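Local coordinates for protein Non-structural maintenance of chromosomes element 4 (Xenopus laevis, PDB 7DG2) that binds the Nse1 and MAGE-family (Nse3) subunits as the Nse4 part of the Smc5/6 complex, which probably supports DNA repair by homologous recombination, at the interface of chains B and A and the interface of chains C and A. Numbering follows the deposited sequence. Chains: chain A, Non-structural maintenance of chromosomes element 4; chain B, Non-structural maintenance of chromosomes element 1 homolog; chain C, MAGE domain-containing protein.

Contact 1: the interface of chains B and A. Residues chain B 80-81, 168; chain A 68, 70-73.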
ATOM      1  N   VAL B  80      -1.085   1.572  12.190  1.00 13.84           N
ATOM      2  CA  VAL B  80       0.292   1.261  12.557  1.00 16.08           C
ATOM      3  C   VAL B  80       0.398  -0.184  13.028  1.00 15.94           C
ATOM      4  O   VAL B  80      -0.541  -0.767  13.582  1.00 18.02           O
ATOM      5  CB  VAL B  80       0.835   2.238  13.633  1.00 16.27           C
ATOM      6  CG1 VAL B  80       0.843   3.653  13.082  1.00 16.44           C
ATOM      7  CG2 VAL B  80       0.020   2.178  14.913  1.00 18.59           C
ATOM      8  N   ASN B  81       1.562  -0.766  12.776  1.00 14.36           N
ATOM      9  CA  ASN B  81       1.905  -2.066  13.309  1.00 15.85           C
ATOM     10  C   ASN B  81       2.427  -1.918  14.733  1.00 16.93           C
ATOM     11  O   ASN B  81       3.040  -0.908  15.088  1.00 19.85           O
ATOM     12  CB  ASN B  81       2.956  -2.720  12.421  1.00 13.73           C
ATOM     13  CG  ASN B  81       3.369  -4.064  12.931  1.00 17.68           C
ATOM     14  OD1 ASN B  81       2.523  -4.867  13.316  1.00 18.78           O
ATOM     15  ND2 ASN B  81       4.674  -4.316  12.967  1.00 16.35           N
ATOM     16  N   GLU B 168       4.184   5.501  14.322  1.00 16.19           N
ATOM     17  CA  GLU B 168       4.410   4.063  14.438  1.00 17.01           C
ATOM     18  C   GLU B 168       5.634   3.738  15.294  1.00 17.19           C
ATOM     19  O   GLU B 168       5.627   2.756  16.048  1.00 17.87           O
ATOM     20  CB  GLU B 168       4.565   3.436  13.059  1.00 14.87           C
ATOM     21  CG  GLU B 168       4.617   1.914  13.135  1.00 17.14           C
ATOM     22  CD  GLU B 168       4.550   1.283  11.769  1.00 19.05           C
ATOM     23  OE1 GLU B 168       5.612   1.169  11.115  1.00 18.12           O
ATOM     24  OE2 GLU B 168       3.429   0.933  11.344  1.00 19.79           O
TER
ATOM     25  N   PHE A  68      -1.296  -4.076   3.446  1.00 13.91           N
ATOM     26  CA  PHE A  68      -0.865  -3.513   4.723  1.00 12.36           C
ATOM     27  C   PHE A  68       0.646  -3.351   4.723  1.00 14.77           C
ATOM     28  O   PHE A  68       1.372  -4.319   4.484  1.00 14.00           O
ATOM     29  CB  PHE A  68      -1.296  -4.426   5.869  1.00 15.78           C
ATOM     30  CG  PHE A  68      -0.821  -3.981   7.234  1.00 14.56           C
ATOM     31  CD1 PHE A  68      -0.935  -2.658   7.642  1.00 17.01           C
ATOM     32  CD2 PHE A  68      -0.317  -4.909   8.123  1.00 20.68           C
ATOM     33  CE1 PHE A  68      -0.516  -2.268   8.915  1.00 19.84           C
ATOM     34  CE2 PHE A  68       0.092  -4.529   9.406  1.00 17.88           C
ATOM     35  CZ  PHE A  68      -0.008  -3.217   9.795  1.00 16.46           C
ATOM     36  N   PHE A  70       4.114  -1.314   6.743  1.00 13.81           N
ATOM     37  CA  PHE A  70       4.550  -0.799   8.032  1.00 15.43           C
ATOM     38  C   PHE A  70       6.075  -0.780   8.012  1.00 15.44           C
ATOM     39  O   PHE A  70       6.711  -1.387   7.145  1.00 15.28           O
ATOM     40  CB  PHE A  70       4.025  -1.675   9.177  1.00 14.86           C
ATOM     41  CG  PHE A  70       4.317  -3.132   8.958  1.00 16.16           C
ATOM     42  CD1 PHE A  70       5.543  -3.670   9.320  1.00 15.82           C
ATOM     43  CD2 PHE A  70       3.404  -3.936   8.299  1.00 17.74           C
ATOM     44  CE1 PHE A  70       5.839  -5.003   9.069  1.00 16.47           C
ATOM     45  CE2 PHE A  70       3.689  -5.274   8.051  1.00 15.98           C
ATOM     46  CZ  PHE A  70       4.915  -5.803   8.427  1.00 15.59           C
ATOM     47  N   MET A  71       6.651  -0.098   8.995  1.00 13.04           N
ATOM     48  CA  MET A  71       8.098  -0.074   9.183  1.00 13.82           C
ATOM     49  C   MET A  71       8.528  -0.803  10.449  1.00 15.99           C
ATOM     50  O   MET A  71       9.448  -1.623  10.409  1.00 16.89           O
ATOM     51  CB  MET A  71       8.580   1.390   9.216  1.00 15.73           C
ATOM     52  CG  MET A  71      10.087   1.565   9.307  1.00 16.41           C
ATOM     53  SD  MET A  71      10.939   0.874   7.878  1.00 18.50           S
ATOM     54  CE  MET A  71      10.545   2.022   6.555  1.00 17.89           C
ATOM     55  N   LEU A  72       7.875  -0.528  11.578  1.00 14.67           N
ATOM     56  CA  LEU A  72       8.190  -1.212  12.827  1.00 14.25           C
ATOM     57  C   LEU A  72       8.097  -2.724  12.647  1.00 19.84           C
ATOM     58  O   LEU A  72       7.108  -3.235  12.113  1.00 20.40           O
ATOM     59  CB  LEU A  72       7.222  -0.762  13.925  1.00 18.38           C
ATOM     60  CG  LEU A  72       7.349  -1.521  15.252  1.00 21.40           C
ATOM     61  CD1 LEU A  72       8.626  -1.093  15.959  1.00 21.68           C
ATOM     62  CD2 LEU A  72       6.134  -1.289  16.150  1.00 23.45           C
ATOM     63  N   GLY A  73       9.133  -3.444  13.089  1.00 17.41           N
ATOM     64  CA  GLY A  73       9.114  -4.892  12.978  1.00 19.58           C
ATOM     65  C   GLY A  73       9.541  -5.438  11.634  1.00 19.83           C
ATOM     66  O   GLY A  73       9.617  -6.666  11.474  1.00 19.12           O
TER
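The carboxylate of B:Glu168 takes two successive backbone amides of Nse4, those of A:Met71 and A:Leu72, on one oxygen. This is the subunit interface at which a non-helical stretch of Nse4 lies against Nse1, meeting the end of strand 75-81 and helix 163-176 of that partner. A:Met71 N reaches B:Glu168 OE1 over 2.7 Å on the syn lone pair, the side of the other oxygen, while A:Leu72 N comes to the same OE1 from above the carboxylate plane at 2.9 Å. The second carboxylate oxygen, B:Glu168 OE2, accepts from the backbone N of B:Asn81 at 2.9 Å within Nse1, which ties the helix to the end of the strand and, with the bonds to OE1, helps to fix the rotation of the carboxylate. A glutamate suits the place because its chain, extended beyond CG, carries two acceptor oxygens to donors of both proteins.

B:Asn81 supplies the complementary donor. Its CG lies opposite the backbone N (chi1 179°), and ND2 of its amide gives a hydrogen bond of 2.8 Å to A:Leu72 O, which lies almost in the amide plane although the donor stands well above the carbonyl plane.

Apolar contacts flank these bonds. B:Asn81 lies over one face of the A:Phe70 ring, displaced toward the rim, with the amide turned 45° to it; the two CB atoms are 3.6 Å apart. A:Phe68, whose own face is met by CD2 of A:Phe70, touches B:Asn81 CB with its far corner, CZ. The aliphatic part of B:Glu168 packs on A:Leu72, its CG 3.8 Å from the leucine CB.

Contact 2: the interface of chains C and A. Residues chain C 84, 179-181; chain A 61-64.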
ATOM      1  N   ARG C  84     -15.523  -1.819  -5.503  1.00 25.68           N
ATOM      2  CA  ARG C  84     -14.639  -0.685  -5.709  1.00 22.66           C
ATOM      3  C   ARG C  84     -15.361   0.331  -6.585  1.00 28.90           C
ATOM      4  O   ARG C  84     -15.893  -0.021  -7.647  1.00 31.15           O
ATOM      5  CB  ARG C  84     -13.321  -1.148  -6.333  1.00 26.62           C
ATOM      6  CG  ARG C  84     -12.509  -2.060  -5.415  1.00 27.65           C
ATOM      7  CD  ARG C  84     -11.881  -1.271  -4.257  1.00 28.18           C
ATOM      8  NE  ARG C  84     -10.991  -0.219  -4.740  1.00 26.72           N
ATOM      9  CZ  ARG C  84      -9.693  -0.389  -4.998  1.00 30.69           C
ATOM     10  NH1 ARG C  84      -9.118  -1.574  -4.808  1.00 30.46           N
ATOM     11  NH2 ARG C  84      -8.964   0.628  -5.439  1.00 31.57           N
ATOM     12  N   LYS C 179     -10.400 -14.408 -10.858  1.00 18.97           N
ATOM     13  CA  LYS C 179     -10.977 -14.188  -9.536  1.00 19.79           C
ATOM     14  C   LYS C 179     -11.179 -12.715  -9.208  1.00 19.78           C
ATOM     15  O   LYS C 179     -12.120 -12.375  -8.482  1.00 24.09           O
ATOM     16  CB  LYS C 179     -10.096 -14.825  -8.453  1.00 20.61           C
ATOM     17  CG  LYS C 179      -9.983 -16.325  -8.555  1.00 25.07           C
ATOM     18  CD  LYS C 179     -11.318 -17.000  -8.401  1.00 26.56           C
ATOM     19  CE  LYS C 179     -11.181 -18.513  -8.524  1.00 30.34           C
ATOM     20  NZ  LYS C 179     -12.494 -19.192  -8.314  1.00 35.43           N
ATOM     21  N   GLU C 180     -10.342 -11.825  -9.734  1.00 17.04           N
ATOM     22  CA  GLU C 180     -10.479 -10.414  -9.408  1.00 17.56           C
ATOM     23  C   GLU C 180     -11.365  -9.660 -10.387  1.00 20.47           C
ATOM     24  O   GLU C 180     -11.956  -8.642 -10.005  1.00 19.52           O
ATOM     25  CB  GLU C 180      -9.103  -9.744  -9.336  1.00 18.81           C
ATOM     26  CG  GLU C 180      -8.293 -10.173  -8.101  1.00 18.70           C
ATOM     27  CD  GLU C 180      -7.031  -9.358  -7.895  1.00 18.45           C
ATOM     28  OE1 GLU C 180      -6.750  -8.435  -8.698  1.00 17.50           O
ATOM     29  OE2 GLU C 180      -6.323  -9.632  -6.907  1.00 21.19           O
ATOM     30  N   THR C 181     -11.496 -10.128 -11.624  1.00 17.74           N
ATOM     31  CA  THR C 181     -12.416  -9.495 -12.574  1.00 17.49           C
ATOM     32  C   THR C 181     -13.179 -10.613 -13.285  1.00 19.39           C
ATOM     33  O   THR C 181     -13.259 -11.749 -12.808  1.00 19.29           O
ATOM     34  CB  THR C 181     -11.653  -8.517 -13.500  1.00 19.69           C
ATOM     35  OG1 THR C 181     -12.584  -7.702 -14.230  1.00 18.84           O
ATOM     36  CG2 THR C 181     -10.728  -9.242 -14.486  1.00 19.47           C
TER
ATOM     37  N   TYR A  61     -13.455  -2.238 -12.043  1.00 21.68           N
ATOM     38  CA  TYR A  61     -13.819  -3.512 -12.642  1.00 20.88           C
ATOM     39  C   TYR A  61     -13.138  -4.692 -11.971  1.00 21.05           C
ATOM     40  O   TYR A  61     -13.400  -5.836 -12.353  1.00 22.14           O
ATOM     41  CB  TYR A  61     -13.475  -3.507 -14.133  1.00 20.20           C
ATOM     42  CG  TYR A  61     -14.160  -2.405 -14.897  1.00 14.94           C
ATOM     43  CD1 TYR A  61     -13.642  -1.119 -14.912  1.00 18.27           C
ATOM     44  CD2 TYR A  61     -15.322  -2.648 -15.603  1.00 18.26           C
ATOM     45  CE1 TYR A  61     -14.274  -0.097 -15.602  1.00 18.26           C
ATOM     46  CE2 TYR A  61     -15.956  -1.630 -16.305  1.00 17.59           C
ATOM     47  CZ  TYR A  61     -15.425  -0.369 -16.306  1.00 17.88           C
ATOM     48  OH  TYR A  61     -16.068   0.643 -16.994  1.00 22.99           O
ATOM     49  N   PHE A  62     -12.271  -4.439 -10.995  1.00 19.77           N
ATOM     50  CA  PHE A  62     -11.554  -5.475 -10.270  1.00 22.15           C
ATOM     51  C   PHE A  62     -12.041  -5.532  -8.828  1.00 24.05           C
ATOM     52  O   PHE A  62     -12.658  -4.592  -8.321  1.00 24.99           O
ATOM     53  CB  PHE A  62     -10.045  -5.221 -10.290  1.00 19.17           C
ATOM     54  CG  PHE A  62      -9.372  -5.624 -11.575  1.00 21.39           C
ATOM     55  CD1 PHE A  62      -9.594  -4.917 -12.742  1.00 25.42           C
ATOM     56  CD2 PHE A  62      -8.504  -6.702 -11.608  1.00 22.63           C
ATOM     57  CE1 PHE A  62      -8.973  -5.284 -13.926  1.00 27.34           C
ATOM     58  CE2 PHE A  62      -7.879  -7.067 -12.787  1.00 20.47           C
ATOM     59  CZ  PHE A  62      -8.108  -6.356 -13.941  1.00 22.45           C
ATOM     60  N   LYS A  63     -11.749  -6.650  -8.175  1.00 16.08           N
ATOM     61  CA  LYS A  63     -12.000  -6.804  -6.746  1.00 17.10           C
ATOM     62  C   LYS A  63     -10.669  -6.884  -6.000  1.00 16.12           C
ATOM     63  O   LYS A  63     -10.434  -7.814  -5.225  1.00 18.59           O
ATOM     64  CB  LYS A  63     -12.860  -8.045  -6.488  1.00 19.58           C
ATOM     65  CG  LYS A  63     -14.146  -8.073  -7.322  1.00 26.25           C
ATOM     66  CD  LYS A  63     -15.092  -9.171  -6.849  1.00 28.66           C
ATOM     67  CE  LYS A  63     -14.476 -10.553  -6.960  1.00 31.70           C
ATOM     68  NZ  LYS A  63     -15.326 -11.609  -6.296  1.00 39.00           N
ATOM     69  N   ARG A  64      -9.791  -5.917  -6.230  1.00 14.93           N
ATOM     70  CA  ARG A  64      -8.483  -5.925  -5.579  1.00 15.79           C
ATOM     71  C   ARG A  64      -8.573  -5.426  -4.142  1.00 16.54           C
ATOM     72  O   ARG A  64      -9.347  -4.516  -3.833  1.00 16.44           O
ATOM     73  CB  ARG A  64      -7.505  -5.057  -6.360  1.00 18.76           C
ATOM     74  CG  ARG A  64      -7.340  -5.514  -7.781  1.00 24.59           C
ATOM     75  CD  ARG A  64      -5.915  -5.388  -8.200  1.00 34.45           C
ATOM     76  NE  ARG A  64      -5.434  -4.015  -8.222  1.00 30.04           N
ATOM     77  CZ  ARG A  64      -4.156  -3.705  -8.419  1.00 39.24           C
ATOM     78  NH1 ARG A  64      -3.255  -4.676  -8.580  1.00 40.83           N
ATOM     79  NH2 ARG A  64      -3.776  -2.437  -8.441  1.00 34.07           N
TER
HETATM   80  O   HOH W   1     -13.938 -13.968  -7.250  1.00 30.06           O
HETATM   81  O   HOH W   2     -15.264  -4.103  -7.234  1.00 32.96           O
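The carbonyl oxygen of C:Glu180, at the end of helix 175-180, accepts the backbone N of A:Lys63 over 2.7 Å, the donor tilted 16° from the carbonyl plane. The helix belongs to the MAGE homology domain of the Nse3-type subunit; chain A is a fragment of Nse4 that includes part of its Nse3/MAGE-binding region, and the stretch held here is a loop following helix 50-59. One residue on, the hydroxyl of C:Thr181 gives a second bond, OG1 to A:Tyr61 O at 2.8 Å, from above that carbonyl's plane. On the other flank C:Arg84 lends NH1 to A:Arg64 O at 3.1 Å; the oxygen lies in the guanidinium plane, while the nitrogen stands 48° out of the carbonyl plane. Because these bonds address backbone atoms of Nse4, they probably set the course of its chain more than they read its side chains.

Among the side chains, A:Phe62 makes the ring contact and probably contributes to recognition. C:Thr181 places CB above the centre of the A:Phe62 ring, 3.9 Å from its centroid, and its methyl CG2 comes near CZ. A beta-branched threonine suits the position, since it offers carbon to the ring while its hydroxyl, opposite the backbone N (chi1 -168°), turns to the A:Tyr61 carbonyl. C:Glu180 adds its CB beside CD2 of the same ring, and its carboxylate end crosses the aliphatic part of A:Arg64 at an angle, C:Glu180 CD lying 3.9 Å from A:Arg64 CG. C:Glu180 OE1 is 4.6 Å from A:Arg64 NE, so no salt bridge forms, though a weaker long-range attraction is possible.

Two waters extend the grip. The A:Lys63 chain, bent at chi3, passes C:Lys179 O with CE and carries NZ to a water that also meets that carbonyl. The other links C:Arg84 N with A:Phe62 O, 2.9 Å from each.

Contact 1 and contact 2 share chain A but no residue, and the centres of their C-alpha atoms lie about 27 Å apart. In Nse4 they follow one another closely: A:Arg64 closes contact 2, A:Phe68 opens contact 1, and three residues of chain A, 65-67, separate the two patches. The chain beyond helix 50-59 thus passes from the MAGE subunit to Nse1 without forming another helix. One short segment thereby touches both members of the Nse1-Nse3 dimer, which fits the dimer's role in shaping Nse4 within the Smc5/6 complex.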